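Local atomic coordinates of putative metal-dependent hydrolase (PDB entry 6KNS), a protein that binds zinc and calcium ions on a metallo-beta-lactamase fold and is probably a metal-dependent hydrolase, possibly related in activity to short-form RNase Z. Residues Tyr164-Ile169 with Arg203-Ala208; Tyr145-Ile149 with Phe168-Glu173. All coordinates share one frame; numbering follows the deposited sequence.

Interaction 1 (Tyr164-Ile169 with Arg203-Ala208); sequences YQDSFI and RIAKEA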
# COMPACT_ATOMS: atom_id res chain seq x y z
N TYR A 164 7.14 -10.35 -24.39
CA TYR A 164 7.01 -9.74 -25.71
C TYR A 164 5.97 -10.49 -26.57
O TYR A 164 5.90 -11.71 -26.50
CB TYR A 164 8.39 -9.67 -26.44
CG TYR A 164 8.19 -9.21 -27.88
CD1 TYR A 164 8.03 -7.85 -28.18
CD2 TYR A 164 8.03 -10.12 -28.89
CE1 TYR A 164 7.78 -7.44 -29.47
CE2 TYR A 164 7.78 -9.72 -30.18
CZ TYR A 164 7.64 -8.38 -30.46
OH TYR A 164 7.39 -8.00 -31.76
N GLN A 165 5.17 -9.75 -27.34
CA GLN A 165 4.37 -10.38 -28.42
C GLN A 165 4.16 -9.40 -29.57
O GLN A 165 4.05 -8.18 -29.36
CB GLN A 165 3.00 -10.88 -27.90
CG GLN A 165 2.20 -9.82 -27.14
CD GLN A 165 0.84 -10.30 -26.66
OE1 GLN A 165 0.48 -11.43 -26.91
NE2 GLN A 165 0.11 -9.45 -25.96
N ASP A 166 4.13 -9.94 -30.79
CA ASP A 166 3.95 -9.15 -31.99
C ASP A 166 2.64 -8.38 -31.96
O ASP A 166 2.54 -7.28 -32.48
CB ASP A 166 3.96 -10.04 -33.25
CG ASP A 166 5.37 -10.51 -33.64
OD1 ASP A 166 6.38 -9.95 -33.16
OD2 ASP A 166 5.46 -11.44 -34.46
N SER A 167 1.62 -8.96 -31.35
CA SER A 167 0.32 -8.30 -31.31
C SER A 167 0.35 -6.90 -30.64
O SER A 167 -0.53 -6.07 -30.85
CB SER A 167 -0.66 -9.21 -30.59
OG SER A 167 -0.12 -9.49 -29.30
N PHE A 168 1.37 -6.61 -29.83
CA PHE A 168 1.47 -5.26 -29.27
C PHE A 168 1.64 -4.18 -30.37
O PHE A 168 1.36 -3.00 -30.12
CB PHE A 168 2.65 -5.16 -28.31
CG PHE A 168 2.35 -5.55 -26.88
CD1 PHE A 168 1.40 -4.88 -26.15
CD2 PHE A 168 3.10 -6.54 -26.25
CE1 PHE A 168 1.17 -5.21 -24.81
CE2 PHE A 168 2.88 -6.88 -24.93
CZ PHE A 168 1.92 -6.21 -24.20
N ILE A 169 2.10 -4.57 -31.56
CA ILE A 169 2.48 -3.58 -32.57
C ILE A 169 1.25 -2.96 -33.21
O ILE A 169 1.12 -1.73 -33.17
CB ILE A 169 3.49 -4.14 -33.60
CG1 ILE A 169 4.86 -4.27 -32.92
CG2 ILE A 169 3.61 -3.25 -34.85
CD1 ILE A 169 5.85 -5.14 -33.70
N ARG A 203 11.38 -2.07 -29.49
CA ARG A 203 10.90 -2.66 -30.71
C ARG A 203 9.45 -2.30 -30.91
O ARG A 203 9.05 -1.95 -32.02
CB ARG A 203 11.07 -4.18 -30.64
CG ARG A 203 10.45 -4.88 -31.84
CD ARG A 203 10.85 -6.34 -31.91
NE ARG A 203 10.43 -6.90 -33.21
CZ ARG A 203 10.27 -8.19 -33.48
NH1 ARG A 203 10.45 -9.11 -32.55
NH2 ARG A 203 9.90 -8.56 -34.71
N ILE A 204 8.67 -2.34 -29.84
CA ILE A 204 7.24 -2.00 -29.93
C ILE A 204 7.06 -0.55 -30.34
O ILE A 204 6.33 -0.27 -31.30
CB ILE A 204 6.44 -2.28 -28.66
CG1 ILE A 204 6.41 -3.78 -28.33
CG2 ILE A 204 5.03 -1.83 -28.87
CD1 ILE A 204 6.04 -4.13 -26.84
N ALA A 205 7.76 0.35 -29.67
CA ALA A 205 7.67 1.78 -29.99
C ALA A 205 8.08 1.98 -31.46
O ALA A 205 7.45 2.75 -32.20
CB ALA A 205 8.58 2.56 -29.07
N LYS A 206 9.12 1.27 -31.89
CA LYS A 206 9.65 1.45 -33.24
C LYS A 206 8.64 1.00 -34.28
O LYS A 206 8.22 1.80 -35.11
CB LYS A 206 10.96 0.68 -33.45
CG LYS A 206 11.40 0.64 -34.92
CD LYS A 206 12.74 -0.04 -35.08
CE LYS A 206 13.21 0.08 -36.52
NZ LYS A 206 14.14 -1.04 -36.79
N GLU A 207 8.23 -0.26 -34.20
CA GLU A 207 7.37 -0.82 -35.25
C GLU A 207 5.96 -0.26 -35.22
O GLU A 207 5.30 -0.23 -36.24
CB GLU A 207 7.37 -2.34 -35.18
CG GLU A 207 8.74 -2.88 -35.46
CD GLU A 207 8.76 -4.34 -35.75
OE1 GLU A 207 7.85 -4.81 -36.48
OE2 GLU A 207 9.70 -5.04 -35.28
N ALA A 208 5.52 0.22 -34.05
CA ALA A 208 4.20 0.86 -33.93
C ALA A 208 4.22 2.32 -34.40
O ALA A 208 3.18 2.94 -34.56
CB ALA A 208 3.71 0.78 -32.51
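Tyr164 lays the phenol end of its ring over one face of the Arg203 guanidinium, the two planes being only 9° from parallel. The overlap is offset: OH of Tyr164 sits above the rim of the guanidinium, 3.3 Å from NH1 of Arg203, at an angle too poor for a hydrogen bond. With its CG anti to the backbone N (chi1 172°), Tyr164 reaches toward the helix, and its hydroxyl donates a hydrogen bond to OD1 of Asp166, 2.6 Å away, on the anti lone pair of that oxygen. The same OD1 lies 4.1 Å from NH2 of Arg203 but well out of the guanidinium plane, so it acts on the arginine through charge alone. The in-plane N-H of NE is spent on the next turn of the helix, in a nearly straight salt bridge of 2.9 Å to OE2 of Glu207.

Beneath this polar rim the contact turns apolar. CG1 of Ile204 meets the edge of the Tyr164 ring near CE1, while its CD1 presses on CB of Phe168 at 3.8 Å. Ile169, whose CG1 lies beside the backbone N (chi1 -73°), sends CD1 across the stem of Glu207, 3.5 Å from CB. Close by, the methyl of Ala208 rests on the carbonyl oxygen of Ile169. These side chains join the turn of Gln165-Phe168, which follows zinc ligand Asp161 in this metallo-beta-lactamase fold, and the start of helix 168-171 to helix 198-208, which packs on strand 177-181 through Ile204.

No hydrogen bond passes between the two segments; the polar side chains at this rim pair within their own segments. Direct contact is therefore chiefly van der Waals, probably helped by the attraction between Asp166 and Arg203.

Interaction 2 (Tyr145-Ile149 with Phe168-Glu173); sequences YAMRI and FIPFSE
The carbonyl oxygen of Phe171 is gripped by two nitrogens of Arg148, which approaches side-on with NE and NH2 together. NE makes the straighter bond, 3.0 Å to Phe171 O at an N-H...O angle of 158°, coming in nearly head-on to the carbonyl. NH2 bonds to the same oxygen from above the carbonyl plane and is shared: it also gives a hydrogen bond of 2.6 Å to the carbonyl oxygen of Glu173. Both acceptors lie close to the guanidinium plane, so the three bonds fix the rotation of the group. A bend in the arginine chain at chi3 (-98°) turns the guanidinium to these oxygens, which lie where helix 168-171 gives way to loop.

Strand 145-150 belongs to one of the two mixed sheets of the metallo-beta-lactamase fold, with strands 131-137 and 155-158 as its antiparallel neighbours, and the short helix packs on this sheet. Ala146 and Arg148, alternate residues of the strand, direct their side chains to the helix, whereas Met147 between them points away. A trans first torsion (chi1 -172°) carries the Phe171 ring out to the strand, bringing CZ within 3.5 Å of the backbone N of Arg148 and 3.7 Å of CB of that residue. The methyl of Ala146 touches both aromatic side chains, CE1 at the edge of the Phe168 ring at 3.8 Å and CE2 of Phe171 at 4.0 Å. Leu136 and Val157, on the flanking strands, also touch Phe171. At the end of the helix, the hydroxyl of Ser172 turns back to donate to the carbonyl oxygen of Phe168, 2.8 Å from OG and in the carbonyl plane, an oxygen that also accepts from the backbone N-H of Ser172.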
# COMPACT_ATOMS: atom_id res chain seq x y z
N TYR A 145 -4.49 -7.40 -18.88
CA TYR A 145 -4.82 -6.68 -20.13
C TYR A 145 -4.08 -5.37 -20.26
O TYR A 145 -4.11 -4.54 -19.35
CB TYR A 145 -6.34 -6.42 -20.26
CG TYR A 145 -7.10 -7.68 -20.42
CD1 TYR A 145 -7.39 -8.19 -21.68
CD2 TYR A 145 -7.46 -8.41 -19.32
CE1 TYR A 145 -8.08 -9.42 -21.82
CE2 TYR A 145 -8.14 -9.61 -19.44
CZ TYR A 145 -8.45 -10.10 -20.68
OH TYR A 145 -9.11 -11.30 -20.75
N ALA A 146 -3.46 -5.18 -21.43
CA ALA A 146 -2.90 -3.89 -21.83
C ALA A 146 -4.05 -2.99 -22.22
O ALA A 146 -5.14 -3.50 -22.50
CB ALA A 146 -1.93 -4.05 -22.97
N MET A 147 -3.83 -1.68 -22.21
CA MET A 147 -4.89 -0.73 -22.49
C MET A 147 -4.46 0.35 -23.47
O MET A 147 -3.34 0.84 -23.42
CB MET A 147 -5.35 -0.04 -21.21
CG MET A 147 -5.83 -0.99 -20.15
SD MET A 147 -6.06 -0.13 -18.58
CE MET A 147 -6.07 -1.59 -17.53
N ARG A 148 -5.38 0.70 -24.37
CA ARG A 148 -5.19 1.81 -25.30
C ARG A 148 -6.23 2.85 -24.91
O ARG A 148 -7.44 2.57 -24.96
CB ARG A 148 -5.41 1.36 -26.73
CG ARG A 148 -5.42 2.54 -27.70
CD ARG A 148 -5.87 2.21 -29.11
NE ARG A 148 -4.72 2.02 -29.96
CZ ARG A 148 -4.27 2.85 -30.89
NH1 ARG A 148 -4.89 3.97 -31.22
NH2 ARG A 148 -3.16 2.53 -31.52
N ILE A 149 -5.77 4.04 -24.51
CA ILE A 149 -6.65 5.07 -23.96
C ILE A 149 -6.61 6.31 -24.82
O ILE A 149 -5.57 6.92 -24.99
CB ILE A 149 -6.27 5.40 -22.50
CG1 ILE A 149 -6.31 4.11 -21.65
CG2 ILE A 149 -7.24 6.42 -21.93
CD1 ILE A 149 -5.85 4.27 -20.21
N PHE A 168 1.37 -6.61 -29.83
CA PHE A 168 1.47 -5.26 -29.27
C PHE A 168 1.64 -4.18 -30.37
O PHE A 168 1.36 -3.00 -30.12
CB PHE A 168 2.65 -5.16 -28.31
CG PHE A 168 2.35 -5.55 -26.88
CD1 PHE A 168 1.40 -4.88 -26.15
CD2 PHE A 168 3.10 -6.54 -26.25
CE1 PHE A 168 1.17 -5.21 -24.81
CE2 PHE A 168 2.88 -6.88 -24.93
CZ PHE A 168 1.92 -6.21 -24.20
N ILE A 169 2.10 -4.57 -31.56
CA ILE A 169 2.48 -3.58 -32.57
C ILE A 169 1.25 -2.96 -33.21
O ILE A 169 1.12 -1.73 -33.17
CB ILE A 169 3.49 -4.14 -33.60
CG1 ILE A 169 4.86 -4.27 -32.92
CG2 ILE A 169 3.61 -3.25 -34.85
CD1 ILE A 169 5.85 -5.14 -33.70
N PRO A 170 0.34 -3.78 -33.78
CA PRO A 170 -0.93 -3.21 -34.25
C PRO A 170 -1.75 -2.55 -33.14
O PRO A 170 -2.34 -1.51 -33.36
CB PRO A 170 -1.70 -4.43 -34.78
CG PRO A 170 -0.68 -5.49 -35.01
CD PRO A 170 0.52 -5.18 -34.19
N PHE A 171 -1.79 -3.16 -31.97
CA PHE A 171 -2.49 -2.56 -30.84
C PHE A 171 -2.04 -1.13 -30.52
O PHE A 171 -2.86 -0.27 -30.24
CB PHE A 171 -2.32 -3.42 -29.59
CG PHE A 171 -3.16 -2.97 -28.42
CD1 PHE A 171 -4.57 -3.02 -28.50
CD2 PHE A 171 -2.56 -2.53 -27.25
CE1 PHE A 171 -5.35 -2.63 -27.39
CE2 PHE A 171 -3.32 -2.15 -26.15
CZ PHE A 171 -4.71 -2.20 -26.21
N SER A 172 -0.72 -0.90 -30.55
CA SER A 172 -0.14 0.39 -30.15
C SER A 172 0.03 1.35 -31.33
O SER A 172 0.61 2.42 -31.15
CB SER A 172 1.24 0.18 -29.51
OG SER A 172 1.20 -0.79 -28.47
N GLU A 173 -0.48 0.98 -32.51
CA GLU A 173 -0.24 1.75 -33.73
C GLU A 173 -0.54 3.25 -33.61
O GLU A 173 -1.65 3.67 -33.29
CB GLU A 173 -1.00 1.17 -34.94
CG GLU A 173 -0.53 1.81 -36.24
CD GLU A 173 -0.98 1.07 -37.50
OE1 GLU A 173 -2.01 0.36 -37.46
OE2 GLU A 173 -0.30 1.23 -38.53

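In the fold
Helix 168-171 is common to both contacts, whose centres lie about 9 Å apart: interaction 2 sets it on strand 145-150, and interaction 1 joins its first turn and the preceding loop to helix 198-208. Along the chain the strand comes first, then the short helix, then the longer one. The two contacts meet directly as well, CB of Ala208 lying 3.8 Å from the carbonyl oxygen of Ser172. Strands 177-181 and 145-150 belong to one sheet, on which both helices pack. Shared Phe168 comes within about 8 Å of zinc ligand Asp161, side chain to side chain, and its side chain about 12 Å from a zinc ion, so the contacts lie near the metal centre without touching it.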